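YcaO (Methanopyrus kandleri, PDB 6CIB) binds an adenine nucleotide together with magnesium and probably takes part in the ATP-dependent thioamidation of the peptide backbone of a ribosomally made substrate. Local coordinates at residues Tyr6-Phe11 and Lys64-Ile69; Arg12-Lys17 and Ala150-Glu155; Ile92-Glu97 and Pro110-Glu115. All blocks are in the same frame, centred on the assembly; numbering follows the deposited sequence.

Contact 1: residues Tyr6-Phe11 and Lys64-Ile69; sequences YDVEGF and KGTTRI. With OXM (oxamic acid), chain I; ADP (adenosine-5'-diphosphate), chain G.
Beside the nucleotide site, the loop Y6-F11 meets the turn K64-I69, which carries the chain from strand 57-64 into helix 68-85, and the buried carboxylate of E9 ties the two together. The E9 side chain leaves with CG anti to its carbonyl carbon and then bends (chi2 84°), which brings its tip against T66. There OE2 serves two donors through different lone pairs. The backbone N of T66 sits 2.7 Å from E9 OE2 on the anti side, in a bond close to straight (169°), while T66 OG1 comes to the syn lone pair of E9 OE2 at 2.8 Å. The T66 hydroxyl reaches it from the crowded position between its own backbone N and carbonyl carbon (chi1 58°). The second oxygen, E9 OE1, accepts from Y6 OH at 2.5 Å, again on a syn lone pair, so three bonds fix the rotation of the group and would probably keep it ionised. An alanine here would remove the acceptors of all three bonds and would probably loosen the loop from the turn. V8 adds CG1, 3.9 Å from T66 OG1. The turn also starts the helix: T67 is its N-cap, with OG1 bonded to Q70 N, and a water links that OG1 to Y6 OH. The bent chain of K64 carries NZ to within 2.7 Å of ADP O2A. R68, salt-bridged to E48, grips the carboxylate of oxamic acid like a fork, NE meeting O2 at 2.7 Å and NH2 meeting O3 at 2.8 Å.

Contact 2: residues Arg12-Lys17 and Ala150-Glu155; sequences RAFLPK and AGRLRE. With ADP (adenosine-5'-diphosphate), chain G.
The ribose and adenine of ADP lie in a pocket formed in part by two turns, R12-K17 and A150-E155, each of which leads into a helix. R12 bends once, at chi2 (-64°), and then runs out straight, so that its guanidinium faces the base with CZ 3.3 Å from ADP C4. In the plane of that group, NH2 of R12 gives a well-aligned bond (166°) to O2' of the ribose, 3.0 Å away. The same O2' hydroxyl donates to A150 O at 2.6 Å, and the backbone N of A150 holds O3' at 2.9 Å; both ribose hydroxyls are therefore tied to one short piece of main chain. Further out, a second arginine stacks on the protein itself. R152, bent at chi2 and chi3, folds back over F14 and lays its guanidinium flat on one face of the ring, centres 3.7 Å apart and planes 16° from each other, a cation-pi pair in which NH1 stands above F14 CG. L153 stands at the edge of the same ring, and its CD1 packs on A13 CB at 3.8 Å. Outside the two segments, R152 NH1 bonds to T19 and R12 NH1 forms a salt bridge with E156. Both arginines thus lay a flat face on an aromatic surface and still use N-H groups for directional bonds, and the carboxylate of E156 probably offsets the charge that R12 brings beside the base.

Contact 3: residues Ile92-Glu97 and Pro110-Glu115; sequences IERGPE and PREWVE
The R94 side chain, extended from CG to NE, runs across segment P110-E115, meeting R111 first and E112 towards its tip. CB and CG pass along the carbonyl of R111, with R94 CG 3.4 Å from R111 O. CD sits over the centre of the R111 guanidinium, 3.5 Å above its plane. R94 NE then turns to E112, making a bent salt-bridge bond of 3.1 Å (135°) to the anti lone pair of E112 OE2; that oxygen lies 30° out of the R94 guanidinium plane. At the tip, R94 NH2 lies 3.6 Å from E112 CG, which comes over one face of the group, while NH1 has its salt bridge with E89. Because R111 NH1 also approaches E112 OE2, at 3.5 Å, one carboxylate oxygen probably eases the repulsion between two neighbouring arginines. Beside this network the backbones pair: E93 N donates to W113 O at 2.8 Å, and W113 N returns a bond to E93 O at 2.9 Å. Beyond them P96 places CG over the indole five-membered ring in a CH-pi contact, 3.9 Å from its centroid. The two reciprocal backbone bonds of E93 and W113 make an antiparallel hydrogen-bonded pair, here a single bridge where strand 113-118 of the antiparallel sheet begins.

How the contacts relate
Contacts 1 and 2 are partly buried neighbours, with centres about 11 Å apart; they touch directly, and both reach ADP. The loop before helix 16-25 supplies Y6-F11 to one and, with the first turn of that helix, R12-K17 to the other, Y6 packs on P16, and I69 at the start of helix 68-85 lies against P16 and K17. Contact 3 belongs to the surface, its centre about 37 Å from that of contact 1, on the far side of the chain's centre and away from the annotated sites. Chemistry follows place: near the nucleotide, a buried carboxylate and flat-lying arginines are held by directional bonds, whereas at the surface a backbone pair is flanked by a salt-bridge network and a proline on an indole.

Contact 1: residues Tyr6-Phe11 and Lys64-Ile69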
# COMPACT_ATOMS: atom_id res chain seq x y z
N TYR A 6 -12.74 10.81 9.74
CA TYR A 6 -13.11 9.73 8.82
C TYR A 6 -12.14 8.58 8.95
O TYR A 6 -10.91 8.76 8.86
CB TYR A 6 -13.17 10.28 7.38
CG TYR A 6 -13.70 9.30 6.36
CD1 TYR A 6 -15.07 9.15 6.15
CD2 TYR A 6 -12.82 8.54 5.58
CE1 TYR A 6 -15.55 8.25 5.19
CE2 TYR A 6 -13.28 7.65 4.63
CZ TYR A 6 -14.64 7.51 4.43
OH TYR A 6 -15.08 6.62 3.48
N ASP A 7 -12.68 7.38 9.17
CA ASP A 7 -11.84 6.20 9.37
C ASP A 7 -12.44 4.93 8.78
O ASP A 7 -12.45 3.88 9.42
CB ASP A 7 -11.45 6.04 10.85
CG ASP A 7 -12.63 5.68 11.75
OD1 ASP A 7 -13.81 5.87 11.36
OD2 ASP A 7 -12.35 5.18 12.86
N VAL A 8 -12.91 5.02 7.54
CA VAL A 8 -13.47 3.87 6.84
C VAL A 8 -12.32 3.15 6.08
O VAL A 8 -11.79 2.14 6.57
CB VAL A 8 -14.69 4.27 5.97
CG1 VAL A 8 -15.33 3.06 5.30
CG2 VAL A 8 -15.74 4.98 6.82
N GLU A 9 -11.91 3.69 4.93
CA GLU A 9 -10.82 3.12 4.12
C GLU A 9 -9.43 3.50 4.63
O GLU A 9 -8.47 2.80 4.35
CB GLU A 9 -10.93 3.55 2.65
CG GLU A 9 -12.15 3.03 1.92
CD GLU A 9 -13.39 3.86 2.14
OE1 GLU A 9 -13.33 4.88 2.88
OE2 GLU A 9 -14.43 3.51 1.57
N GLY A 10 -9.34 4.62 5.34
CA GLY A 10 -8.09 5.12 5.92
C GLY A 10 -8.39 6.23 6.92
O GLY A 10 -9.55 6.59 7.12
N PHE A 11 -7.33 6.77 7.55
CA PHE A 11 -7.45 7.79 8.59
C PHE A 11 -7.30 9.19 8.00
O PHE A 11 -6.22 9.57 7.54
CB PHE A 11 -6.43 7.55 9.71
CG PHE A 11 -6.51 6.19 10.32
CD1 PHE A 11 -7.46 5.90 11.31
CD2 PHE A 11 -5.64 5.18 9.91
CE1 PHE A 11 -7.54 4.63 11.86
CE2 PHE A 11 -5.70 3.91 10.46
CZ PHE A 11 -6.65 3.63 11.44
N LYS A 64 -10.62 3.02 -5.58
CA LYS A 64 -11.76 2.26 -5.09
C LYS A 64 -12.15 2.79 -3.73
O LYS A 64 -11.41 3.57 -3.13
CB LYS A 64 -11.47 0.75 -5.05
CG LYS A 64 -10.62 0.22 -3.90
CD LYS A 64 -9.17 0.65 -4.00
CE LYS A 64 -8.27 -0.17 -3.09
NZ LYS A 64 -7.01 0.57 -2.83
N GLY A 65 -13.31 2.34 -3.25
CA GLY A 65 -13.84 2.77 -1.95
C GLY A 65 -15.19 2.14 -1.69
O GLY A 65 -15.74 1.44 -2.55
N THR A 66 -15.74 2.38 -0.50
CA THR A 66 -17.09 1.90 -0.20
C THR A 66 -18.16 2.77 -0.87
O THR A 66 -19.30 2.32 -1.04
CB THR A 66 -17.37 1.83 1.31
OG1 THR A 66 -17.18 3.14 1.88
CG2 THR A 66 -16.41 0.85 1.98
N THR A 67 -17.79 4.00 -1.23
CA THR A 67 -18.67 4.95 -1.89
C THR A 67 -18.03 5.43 -3.19
O THR A 67 -16.81 5.37 -3.34
CB THR A 67 -18.95 6.20 -1.02
OG1 THR A 67 -17.70 6.84 -0.73
CG2 THR A 67 -19.68 5.85 0.29
N ARG A 68 -18.87 5.92 -4.11
CA ARG A 68 -18.40 6.42 -5.41
C ARG A 68 -17.51 7.64 -5.20
O ARG A 68 -16.52 7.81 -5.92
CB ARG A 68 -19.60 6.74 -6.32
CG ARG A 68 -19.25 7.24 -7.74
CD ARG A 68 -18.48 6.22 -8.58
NE ARG A 68 -19.21 4.96 -8.74
CZ ARG A 68 -18.70 3.84 -9.25
NH1 ARG A 68 -17.43 3.78 -9.66
NH2 ARG A 68 -19.47 2.75 -9.34
N ILE A 69 -17.87 8.47 -4.22
CA ILE A 69 -17.06 9.63 -3.86
C ILE A 69 -15.64 9.18 -3.45
O ILE A 69 -14.66 9.68 -4.02
CB ILE A 69 -17.73 10.54 -2.78
CG1 ILE A 69 -18.88 11.36 -3.38
CG2 ILE A 69 -16.70 11.51 -2.19
CD1 ILE A 69 -19.79 12.05 -2.36
C1 OXM I . -24.05 4.38 -8.48
N1 OXM I . -24.82 3.49 -9.10
O1 OXM I . -24.51 5.40 -7.96
C2 OXM I . -22.61 4.13 -8.44
O2 OXM I . -21.84 5.08 -8.17
O3 OXM I . -22.19 2.98 -8.67
PB ADP G . -3.91 2.50 -1.30
O1B ADP G . -3.08 3.58 -0.64
O2B ADP G . -3.87 1.16 -0.59
O3B ADP G . -3.78 2.40 -2.80
PA ADP G . -6.40 3.94 -1.74
O1A ADP G . -7.48 4.22 -0.74
O2A ADP G . -6.82 3.30 -3.04
O3A ADP G . -5.42 2.96 -0.95
O5' ADP G . -5.61 5.31 -2.01
C5' ADP G . -4.86 5.65 -3.19
C4' ADP G . -4.10 6.97 -2.94
O4' ADP G . -5.03 8.02 -2.63
C3' ADP G . -3.15 6.92 -1.74
O3' ADP G . -2.05 7.82 -1.95
C2' ADP G . -4.01 7.43 -0.59
O2' ADP G . -3.23 7.94 0.48
C1' ADP G . -4.85 8.50 -1.29
N9 ADP G . -6.18 8.69 -0.67
C8 ADP G . -7.15 7.77 -0.61
N7 ADP G . -8.24 8.26 0.02
C5 ADP G . -7.99 9.53 0.35
C6 ADP G . -8.73 10.62 1.03
N6 ADP G . -9.99 10.41 1.47
N1 ADP G . -8.09 11.81 1.18
C2 ADP G . -6.83 12.02 0.74
N3 ADP G . -6.10 11.07 0.11
C4 ADP G . -6.62 9.82 -0.11
O HOH W 1 -16.96 7.48 1.74

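Contact 2: residues Arg12-Lys17 and Ala150-Glu155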
# COMPACT_ATOMS: atom_id res chain seq x y z
N ARG A 12 -8.40 9.94 8.00
CA ARG A 12 -8.50 11.18 7.24
C ARG A 12 -9.01 12.35 8.07
O ARG A 12 -9.88 12.19 8.93
CB ARG A 12 -9.38 10.98 6.00
CG ARG A 12 -8.96 9.86 5.05
CD ARG A 12 -7.59 10.11 4.41
NE ARG A 12 -7.10 8.95 3.67
CZ ARG A 12 -5.95 8.91 3.00
NH1 ARG A 12 -5.15 9.96 2.94
NH2 ARG A 12 -5.60 7.79 2.37
N ALA A 13 -8.45 13.53 7.80
CA ALA A 13 -8.80 14.77 8.50
C ALA A 13 -9.97 15.50 7.85
O ALA A 13 -10.46 16.50 8.38
CB ALA A 13 -7.57 15.68 8.58
N PHE A 14 -10.42 14.99 6.70
CA PHE A 14 -11.53 15.56 5.93
C PHE A 14 -12.46 14.44 5.48
O PHE A 14 -12.04 13.29 5.28
CB PHE A 14 -11.00 16.34 4.72
CG PHE A 14 -10.09 17.48 5.08
CD1 PHE A 14 -8.71 17.27 5.23
CD2 PHE A 14 -10.60 18.76 5.30
CE1 PHE A 14 -7.87 18.32 5.61
CE2 PHE A 14 -9.76 19.82 5.66
CZ PHE A 14 -8.39 19.59 5.82
N LEU A 15 -13.74 14.78 5.31
CA LEU A 15 -14.71 13.88 4.69
C LEU A 15 -14.38 13.77 3.19
O LEU A 15 -14.01 14.77 2.57
CB LEU A 15 -16.14 14.37 4.91
CG LEU A 15 -16.66 14.46 6.36
CD1 LEU A 15 -18.05 15.08 6.39
CD2 LEU A 15 -16.65 13.11 7.09
N PRO A 16 -14.50 12.55 2.62
CA PRO A 16 -14.22 12.35 1.18
C PRO A 16 -14.96 13.32 0.25
O PRO A 16 -14.38 13.76 -0.74
CB PRO A 16 -14.66 10.91 0.94
CG PRO A 16 -14.31 10.24 2.24
CD PRO A 16 -14.71 11.26 3.29
N LYS A 17 -16.21 13.65 0.56
CA LYS A 17 -16.97 14.63 -0.23
C LYS A 17 -16.28 16.00 -0.29
O LYS A 17 -16.25 16.62 -1.35
CB LYS A 17 -18.43 14.75 0.25
CG LYS A 17 -18.62 15.35 1.64
CD LYS A 17 -20.08 15.40 2.03
CE LYS A 17 -20.25 16.02 3.41
NZ LYS A 17 -21.69 16.15 3.72
N ALA A 150 -0.15 9.82 -0.92
CA ALA A 150 -0.62 11.20 -0.90
C ALA A 150 -1.68 11.35 0.19
O ALA A 150 -2.27 10.36 0.64
CB ALA A 150 -1.20 11.57 -2.26
N GLY A 151 -1.89 12.59 0.64
CA GLY A 151 -2.98 12.92 1.55
C GLY A 151 -3.32 14.40 1.51
O GLY A 151 -2.67 15.17 0.81
N ARG A 152 -4.33 14.79 2.27
CA ARG A 152 -4.62 16.21 2.47
C ARG A 152 -3.58 16.83 3.41
O ARG A 152 -3.28 18.02 3.31
CB ARG A 152 -6.02 16.42 3.03
CG ARG A 152 -7.17 16.10 2.08
CD ARG A 152 -7.37 17.14 0.98
NE ARG A 152 -7.67 18.48 1.49
CZ ARG A 152 -8.88 18.95 1.78
NH1 ARG A 152 -9.97 18.19 1.65
NH2 ARG A 152 -9.01 20.19 2.22
N LEU A 153 -3.04 16.01 4.31
CA LEU A 153 -1.99 16.41 5.23
C LEU A 153 -0.86 15.41 5.16
O LEU A 153 -1.08 14.24 4.82
CB LEU A 153 -2.51 16.51 6.67
CG LEU A 153 -3.69 17.46 6.99
CD1 LEU A 153 -4.10 17.27 8.43
CD2 LEU A 153 -3.35 18.92 6.74
N ARG A 154 0.34 15.86 5.52
CA ARG A 154 1.51 14.99 5.50
C ARG A 154 1.33 13.78 6.43
O ARG A 154 1.74 12.68 6.07
CB ARG A 154 2.81 15.80 5.73
CG ARG A 154 3.35 15.91 7.14
CD ARG A 154 4.55 14.99 7.32
NE ARG A 154 5.30 15.27 8.55
CZ ARG A 154 5.48 14.42 9.56
NH1 ARG A 154 4.99 13.19 9.54
NH2 ARG A 154 6.17 14.81 10.62
N GLU A 155 0.65 13.98 7.57
CA GLU A 155 0.36 12.89 8.52
C GLU A 155 -0.48 11.78 7.90
O GLU A 155 -0.19 10.61 8.11
CB GLU A 155 -0.32 13.40 9.80
CG GLU A 155 0.61 14.15 10.75
CD GLU A 155 0.73 15.63 10.43
OE1 GLU A 155 0.22 16.09 9.37
OE2 GLU A 155 1.33 16.35 11.24
PB ADP G . -3.91 2.50 -1.30
O1B ADP G . -3.08 3.58 -0.64
O2B ADP G . -3.87 1.16 -0.59
O3B ADP G . -3.78 2.40 -2.80
PA ADP G . -6.40 3.94 -1.74
O1A ADP G . -7.48 4.22 -0.74
O2A ADP G . -6.82 3.30 -3.04
O3A ADP G . -5.42 2.96 -0.95
O5' ADP G . -5.61 5.31 -2.01
C5' ADP G . -4.86 5.65 -3.19
C4' ADP G . -4.10 6.97 -2.94
O4' ADP G . -5.03 8.02 -2.63
C3' ADP G . -3.15 6.92 -1.74
O3' ADP G . -2.05 7.82 -1.95
C2' ADP G . -4.01 7.43 -0.59
O2' ADP G . -3.23 7.94 0.48
C1' ADP G . -4.85 8.50 -1.29
N9 ADP G . -6.18 8.69 -0.67
C8 ADP G . -7.15 7.77 -0.61
N7 ADP G . -8.24 8.26 0.02
C5 ADP G . -7.99 9.53 0.35
C6 ADP G . -8.73 10.62 1.03
N6 ADP G . -9.99 10.41 1.47
N1 ADP G . -8.09 11.81 1.18
C2 ADP G . -6.83 12.02 0.74
N3 ADP G . -6.10 11.07 0.11
C4 ADP G . -6.62 9.82 -0.11

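Contact 3: residues Ile92-Glu97 and Pro110-Glu115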
# COMPACT_ATOMS: atom_id res chain seq x y z
N ILE A 92 17.26 16.46 -6.01
CA ILE A 92 18.38 15.52 -6.05
C ILE A 92 19.66 16.21 -5.59
O ILE A 92 19.93 17.36 -5.98
CB ILE A 92 18.55 14.86 -7.45
CG1 ILE A 92 17.37 13.91 -7.74
CG2 ILE A 92 19.84 14.06 -7.54
CD1 ILE A 92 17.16 13.57 -9.20
N GLU A 93 20.43 15.53 -4.74
CA GLU A 93 21.75 15.99 -4.31
C GLU A 93 22.81 14.98 -4.68
O GLU A 93 22.60 13.77 -4.57
CB GLU A 93 21.77 16.27 -2.81
CG GLU A 93 21.20 17.62 -2.44
CD GLU A 93 21.12 17.84 -0.94
OE1 GLU A 93 22.18 17.80 -0.27
OE2 GLU A 93 19.99 18.06 -0.43
N ARG A 94 23.96 15.48 -5.12
CA ARG A 94 25.02 14.60 -5.63
C ARG A 94 26.24 14.48 -4.74
O ARG A 94 26.86 13.41 -4.67
CB ARG A 94 25.38 14.96 -7.06
CG ARG A 94 24.48 14.24 -8.04
CD ARG A 94 24.72 14.65 -9.48
NE ARG A 94 23.73 14.01 -10.35
CZ ARG A 94 22.52 14.50 -10.61
NH1 ARG A 94 22.15 15.66 -10.08
NH2 ARG A 94 21.69 13.84 -11.40
N GLY A 95 26.59 15.56 -4.04
CA GLY A 95 27.66 15.53 -3.06
C GLY A 95 27.12 15.80 -1.67
O GLY A 95 27.43 16.85 -1.10
N PRO A 96 26.30 14.87 -1.12
CA PRO A 96 25.64 15.22 0.13
C PRO A 96 26.54 15.06 1.37
O PRO A 96 27.41 14.18 1.41
CB PRO A 96 24.46 14.24 0.18
CG PRO A 96 24.91 13.05 -0.59
CD PRO A 96 26.03 13.47 -1.50
N GLU A 97 26.31 15.93 2.34
CA GLU A 97 26.97 15.88 3.64
C GLU A 97 25.94 15.47 4.68
O GLU A 97 24.90 16.13 4.84
CB GLU A 97 27.60 17.24 3.97
CG GLU A 97 28.76 17.21 4.97
CD GLU A 97 30.07 16.70 4.36
OE1 GLU A 97 30.48 17.20 3.29
OE2 GLU A 97 30.70 15.82 4.98
N PRO A 110 25.96 4.80 -4.54
CA PRO A 110 25.04 5.54 -5.42
C PRO A 110 25.38 7.03 -5.54
O PRO A 110 25.95 7.61 -4.62
CB PRO A 110 23.66 5.36 -4.77
CG PRO A 110 23.91 4.77 -3.42
CD PRO A 110 25.24 4.08 -3.47
N ARG A 111 25.03 7.62 -6.68
CA ARG A 111 25.47 8.97 -7.03
C ARG A 111 24.41 10.04 -6.76
O ARG A 111 24.75 11.20 -6.48
CB ARG A 111 25.91 9.01 -8.50
CG ARG A 111 26.88 10.13 -8.82
CD ARG A 111 26.80 10.51 -10.29
NE ARG A 111 27.35 11.85 -10.51
CZ ARG A 111 26.96 12.69 -11.47
NH1 ARG A 111 25.99 12.37 -12.33
NH2 ARG A 111 27.53 13.89 -11.55
N GLU A 112 23.13 9.65 -6.87
CA GLU A 112 21.99 10.56 -6.68
C GLU A 112 21.26 10.25 -5.38
O GLU A 112 20.91 9.10 -5.11
CB GLU A 112 21.01 10.43 -7.85
CG GLU A 112 21.44 11.10 -9.15
CD GLU A 112 22.49 10.32 -9.92
OE1 GLU A 112 22.36 9.07 -10.02
OE2 GLU A 112 23.44 10.95 -10.42
N TRP A 113 21.04 11.30 -4.59
CA TRP A 113 20.42 11.18 -3.28
C TRP A 113 19.29 12.18 -3.13
O TRP A 113 19.27 13.21 -3.82
CB TRP A 113 21.44 11.44 -2.16
CG TRP A 113 22.64 10.54 -2.21
CD1 TRP A 113 23.77 10.73 -2.94
CD2 TRP A 113 22.82 9.32 -1.49
NE1 TRP A 113 24.65 9.71 -2.73
CE2 TRP A 113 24.10 8.82 -1.84
CE3 TRP A 113 22.03 8.59 -0.58
CZ2 TRP A 113 24.61 7.63 -1.32
CZ3 TRP A 113 22.54 7.40 -0.06
CH2 TRP A 113 23.82 6.94 -0.43
N VAL A 114 18.35 11.86 -2.23
CA VAL A 114 17.34 12.81 -1.75
C VAL A 114 17.35 12.82 -0.22
O VAL A 114 17.41 11.76 0.42
CB VAL A 114 15.91 12.48 -2.28
CG1 VAL A 114 14.97 13.65 -2.03
CG2 VAL A 114 15.92 12.16 -3.76
N GLU A 115 17.29 14.02 0.35
CA GLU A 115 17.28 14.20 1.80
C GLU A 115 15.93 13.79 2.41
O GLU A 115 14.89 14.35 2.06
CB GLU A 115 17.60 15.65 2.15
CG GLU A 115 18.05 15.88 3.59
CD GLU A 115 18.00 17.34 3.98
OE1 GLU A 115 18.36 18.20 3.15
OE2 GLU A 115 17.61 17.64 5.13